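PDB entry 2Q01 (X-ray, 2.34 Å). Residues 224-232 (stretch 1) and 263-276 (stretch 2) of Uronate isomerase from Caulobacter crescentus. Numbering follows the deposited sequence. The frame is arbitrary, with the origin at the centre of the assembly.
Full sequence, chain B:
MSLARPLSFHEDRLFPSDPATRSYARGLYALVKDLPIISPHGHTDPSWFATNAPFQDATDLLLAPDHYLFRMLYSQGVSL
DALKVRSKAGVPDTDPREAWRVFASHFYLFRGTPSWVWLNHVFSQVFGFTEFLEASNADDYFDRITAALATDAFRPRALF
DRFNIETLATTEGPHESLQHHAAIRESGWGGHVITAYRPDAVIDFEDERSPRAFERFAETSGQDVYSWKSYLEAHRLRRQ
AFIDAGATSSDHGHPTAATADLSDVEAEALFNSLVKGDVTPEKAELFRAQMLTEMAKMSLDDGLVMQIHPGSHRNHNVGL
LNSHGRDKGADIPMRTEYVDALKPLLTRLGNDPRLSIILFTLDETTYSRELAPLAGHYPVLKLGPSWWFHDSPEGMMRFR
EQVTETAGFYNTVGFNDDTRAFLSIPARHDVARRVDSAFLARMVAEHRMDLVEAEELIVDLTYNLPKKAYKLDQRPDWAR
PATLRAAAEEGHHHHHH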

# COMPACT_ATOMS: atom_id res chain seq x y z
N ASP B 224 -15.51 44.72 0.43
CA ASP B 224 -16.01 44.35 -0.90
C ASP B 224 -15.37 43.01 -1.27
O ASP B 224 -14.24 42.94 -1.75
N VAL B 225 -16.13 41.96 -1.03
CA VAL B 225 -15.66 40.59 -1.08
C VAL B 225 -15.65 40.01 -2.51
O VAL B 225 -14.94 39.05 -2.81
N TYR B 226 -16.41 40.66 -3.39
CA TYR B 226 -16.50 40.26 -4.79
C TYR B 226 -15.51 41.03 -5.68
O TYR B 226 -15.69 41.13 -6.89
N SER B 227 -14.46 41.57 -5.06
CA SER B 227 -13.36 42.24 -5.76
C SER B 227 -12.05 41.79 -5.11
O SER B 227 -11.95 41.72 -3.89
N TRP B 228 -11.05 41.51 -5.94
CA TRP B 228 -9.87 40.72 -5.56
C TRP B 228 -9.03 41.19 -4.37
O TRP B 228 -8.90 40.47 -3.39
N LYS B 229 -8.49 42.40 -4.46
CA LYS B 229 -7.60 42.91 -3.43
C LYS B 229 -8.29 43.08 -2.07
O LYS B 229 -7.64 42.96 -1.03
N SER B 230 -9.59 43.34 -2.10
CA SER B 230 -10.36 43.47 -0.87
C SER B 230 -11.00 42.15 -0.41
O SER B 230 -11.53 42.07 0.70
N TYR B 231 -10.96 41.13 -1.27
CA TYR B 231 -11.30 39.77 -0.88
C TYR B 231 -10.14 39.23 -0.05
O TYR B 231 -10.33 38.54 0.96
N LEU B 232 -8.93 39.56 -0.49
CA LEU B 232 -7.71 39.22 0.22
C LEU B 232 -7.59 39.98 1.54
O LEU B 232 -7.14 39.41 2.54
N SER B 263 0.70 35.15 -11.00
CA SER B 263 0.96 36.56 -10.74
C SER B 263 -0.31 37.20 -10.19
O SER B 263 -1.39 36.58 -10.21
N ASP B 264 -0.20 38.43 -9.70
CA ASP B 264 -1.34 39.15 -9.14
C ASP B 264 -2.46 39.35 -10.17
O ASP B 264 -3.63 39.17 -9.84
N VAL B 265 -2.08 39.69 -11.40
CA VAL B 265 -3.05 39.92 -12.48
C VAL B 265 -3.72 38.63 -12.98
O VAL B 265 -4.90 38.65 -13.33
N GLU B 266 -2.98 37.52 -12.98
CA GLU B 266 -3.53 36.21 -13.36
C GLU B 266 -4.52 35.69 -12.32
O GLU B 266 -5.53 35.08 -12.67
N ALA B 267 -4.21 35.95 -11.05
CA ALA B 267 -5.07 35.56 -9.94
C ALA B 267 -6.36 36.36 -9.93
O ALA B 267 -7.43 35.82 -9.68
N GLU B 268 -6.24 37.66 -10.20
CA GLU B 268 -7.39 38.56 -10.28
C GLU B 268 -8.29 38.20 -11.47
O GLU B 268 -9.52 38.16 -11.33
N ALA B 269 -7.67 37.92 -12.62
CA ALA B 269 -8.37 37.46 -13.81
C ALA B 269 -9.22 36.23 -13.54
O ALA B 269 -10.40 36.20 -13.89
N LEU B 270 -8.61 35.23 -12.91
CA LEU B 270 -9.28 33.97 -12.57
C LEU B 270 -10.40 34.18 -11.56
O LEU B 270 -11.47 33.59 -11.69
N PHE B 271 -10.13 35.02 -10.56
CA PHE B 271 -11.11 35.39 -9.54
C PHE B 271 -12.35 36.03 -10.17
O PHE B 271 -13.48 35.64 -9.86
N ASN B 272 -12.12 36.99 -11.07
CA ASN B 272 -13.20 37.70 -11.77
C ASN B 272 -14.11 36.80 -12.61
O ASN B 272 -15.32 36.99 -12.61
N SER B 273 -13.52 35.81 -13.29
CA SER B 273 -14.27 34.84 -14.08
C SER B 273 -15.24 34.04 -13.22
O SER B 273 -16.37 33.77 -13.65
N LEU B 274 -14.80 33.67 -12.02
CA LEU B 274 -15.60 32.81 -11.15
C LEU B 274 -16.70 33.59 -10.45
O LEU B 274 -17.83 33.10 -10.33
N VAL B 275 -16.37 34.80 -10.01
CA VAL B 275 -17.34 35.76 -9.45
C VAL B 275 -18.46 36.10 -10.45
O VAL B 275 -19.64 36.15 -10.07
N LYS B 276 -18.09 36.30 -11.72
CA LYS B 276 -19.03 36.45 -12.85
C LYS B 276 -20.01 35.27 -12.97
O LYS B 276 -21.18 35.46 -13.28

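The start of the helix at 228-232 meets the helix at 264-276 nearly at right angles, with the axes 10.7 Å apart at closest approach and an angle of 94° between their directions. The contact buries 466 Å² in total, and no direct hydrogen bond crosses it; the contact consists mainly of apolar packing around Trp 228 and Phe 271, with two waters bridging the stretches.

Stretch 1 enters through a type I turn from Asp 224 to Ser 227. Asp 224 (chi1 t) lies out of reach of the second stretch, but its carbonyl O receives a very short hydrogen bond of 2.5 Å from Ser 230 OG, which ties the turn to the first turn of the helix. Val 225 directs its CA-to-CB bond away from the other stretch, with chi1 at 129°, between the standard wells. It contributes through its backbone instead: Val 225 O lies 3.5 Å from Phe 271 CZ, at the edge of the phenylalanine ring. The CA-to-CB bond of Tyr 226 (chi1 m) points sideways, and the residue packs against Val 275 (chi1 t), with Tyr 226 CB 4.0 Å from Val 275 CG1.

Ser 227 occupies the N-cap position, yet its side chain, in the t rotamer and with its CA-to-CB bond pointing away, makes no capping bond. Its OG is instead weakly hydrogen-bonded to water 1, whereas its main-chain C approaches Phe 271 CE1 at 3.5 Å.

Trp 228 is the centre of the interface. With chi1 t and chi2 at -119°, its CA-to-CB bond points toward the second helix, and it lays one face of its indole over the backbone around Ala 267 and Glu 268. The small side chain of Ala 267 fits closely here, with Ala 267 CB 3.7 Å from Trp 228 CZ2. Farther along the helix, the CA-to-CB bond of Phe 271 (chi1 t, chi2 -110°) points toward the first stretch, and Trp 228 CE3 sits over one face of its ring, 3.5 Å from Phe 271 CG. The two six-membered rings are oblique, with planes at 50°.

Two waters satisfy polar groups beside this apolar core. Water 2 accepts from Trp 228 N and from Asn 272 ND2 (chi1 m) and donates to Glu 268 OE2; water 1 accepts from Lys 229 N and donates to the same carboxylate oxygen. Glu 268 (chi1 t) thus reaches two free amides of the first helical turn indirectly, its OE2 lying 2.7 Å from the O atom of each water.

The CA-to-CB bond of Lys 229 (chi1 m) points sideways, but the end of the side chain comes nearer to the second helix. Lys 229 NZ remains 4.3 Å from Glu 268 OE1, so the opposite charges are close without forming a salt bridge.

Ser 230 (chi1 p) makes no contact across the interface. The CA-to-CB bond of Tyr 231 (chi1 t), one turn after Ser 227, points toward the second stretch; Tyr 231 CB is 3.9 Å from Phe 271 CZ, and the rings are oblique at 37°. Phe 271 is therefore packed by both Trp 228 and Tyr 231. Leu 232 (chi1 m) stays beyond contact distance.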

# COMPACT_ATOMS: atom_id res chain seq x y z
CB ASP B 224 -15.72 45.42 -1.95
CG ASP B 224 -16.35 45.11 -3.31
OD1 ASP B 224 -17.31 44.31 -3.37
OD2 ASP B 224 -15.88 45.66 -4.33
CB VAL B 225 -16.47 39.76 -0.04
CG1 VAL B 225 -17.08 38.52 -0.62
CG2 VAL B 225 -15.62 39.48 1.15
CB TYR B 226 -17.93 40.43 -5.31
CG TYR B 226 -18.99 39.77 -4.43
CD1 TYR B 226 -19.26 38.40 -4.54
CD2 TYR B 226 -19.72 40.52 -3.51
CE1 TYR B 226 -20.23 37.80 -3.74
CE2 TYR B 226 -20.69 39.92 -2.71
CZ TYR B 226 -20.94 38.57 -2.83
OH TYR B 226 -21.91 37.99 -2.03
CB SER B 227 -13.52 43.76 -5.71
OG SER B 227 -12.30 44.42 -5.98
CB TRP B 228 -8.98 40.46 -6.78
CG TRP B 228 -7.70 39.70 -6.50
CD1 TRP B 228 -6.43 40.14 -6.71
CD2 TRP B 228 -7.58 38.37 -5.97
NE1 TRP B 228 -5.52 39.17 -6.35
CE2 TRP B 228 -6.20 38.07 -5.90
CE3 TRP B 228 -8.51 37.39 -5.56
CZ2 TRP B 228 -5.72 36.84 -5.43
CZ3 TRP B 228 -8.03 36.18 -5.09
CH2 TRP B 228 -6.65 35.91 -5.03
CB LYS B 229 -6.92 44.22 -3.88
CG LYS B 229 -5.58 43.99 -4.59
CD LYS B 229 -5.16 45.19 -5.43
CE LYS B 229 -5.80 45.17 -6.82
NZ LYS B 229 -5.48 46.39 -7.61
CB SER B 230 -11.40 44.59 -0.98
OG SER B 230 -12.27 44.39 -2.07
CB TYR B 231 -11.54 38.91 -2.13
CG TYR B 231 -11.56 37.41 -1.90
CD1 TYR B 231 -12.73 36.76 -1.48
CD2 TYR B 231 -10.43 36.63 -2.15
CE1 TYR B 231 -12.76 35.39 -1.29
CE2 TYR B 231 -10.44 35.26 -1.95
CZ TYR B 231 -11.61 34.64 -1.53
OH TYR B 231 -11.62 33.28 -1.34
CB LEU B 232 -6.49 39.47 -0.66
CG LEU B 232 -6.28 38.53 -1.84
CD1 LEU B 232 -4.93 38.79 -2.48
CD2 LEU B 232 -6.39 37.07 -1.41
CB SER B 263 1.43 37.27 -12.01
OG SER B 263 0.38 37.40 -12.95
CB ASP B 264 -0.90 40.49 -8.55
CG ASP B 264 0.19 40.34 -7.50
OD1 ASP B 264 1.27 40.95 -7.67
OD2 ASP B 264 -0.02 39.61 -6.50
CB VAL B 265 -2.48 40.77 -13.65
CG1 VAL B 265 -2.23 42.20 -13.20
CG2 VAL B 265 -1.20 40.17 -14.22
CB GLU B 266 -2.41 35.19 -13.54
CG GLU B 266 -1.55 35.40 -14.78
CD GLU B 266 -0.36 34.45 -14.85
OE1 GLU B 266 0.04 34.10 -15.97
OE2 GLU B 266 0.17 34.06 -13.78
CB ALA B 267 -4.31 35.72 -8.62
CB GLU B 268 -6.93 40.02 -10.37
CG GLU B 268 -8.07 41.04 -10.40
CD GLU B 268 -7.71 42.37 -9.75
OE1 GLU B 268 -6.50 42.71 -9.69
OE2 GLU B 268 -8.64 43.08 -9.31
CB ALA B 269 -7.38 37.16 -14.93
CB LEU B 270 -8.25 32.97 -12.03
CG LEU B 270 -8.71 31.63 -11.46
CD1 LEU B 270 -9.31 30.77 -12.53
CD2 LEU B 270 -7.52 30.95 -10.83
CB PHE B 271 -10.46 36.34 -8.52
CG PHE B 271 -11.40 36.82 -7.45
CD1 PHE B 271 -11.82 38.14 -7.42
CD2 PHE B 271 -11.84 35.95 -6.46
CE1 PHE B 271 -12.70 38.59 -6.43
CE2 PHE B 271 -12.71 36.39 -5.47
CZ PHE B 271 -13.13 37.71 -5.45
CB ASN B 272 -12.65 38.82 -12.64
CG ASN B 272 -12.10 39.98 -11.82
OD1 ASN B 272 -11.37 40.82 -12.34
ND2 ASN B 272 -12.45 40.04 -10.53
CB SER B 273 -13.33 33.86 -14.77
OG SER B 273 -12.32 34.53 -15.50
CB LEU B 274 -14.71 32.09 -10.14
CG LEU B 274 -13.69 31.11 -10.73
CD1 LEU B 274 -12.56 30.91 -9.78
CD2 LEU B 274 -14.32 29.78 -11.06
CB VAL B 275 -16.63 37.04 -8.93
CG1 VAL B 275 -17.62 38.16 -8.63
CG2 VAL B 275 -15.83 36.73 -7.69
CB LYS B 276 -18.28 36.61 -14.17
CG LYS B 276 -17.86 38.04 -14.51
CD LYS B 276 -18.68 38.60 -15.67
CE LYS B 276 -17.99 39.80 -16.31
NZ LYS B 276 -18.63 40.20 -17.60
O HOH W 1 -9.10 44.07 -6.84
O HOH W 2 -11.22 42.39 -8.80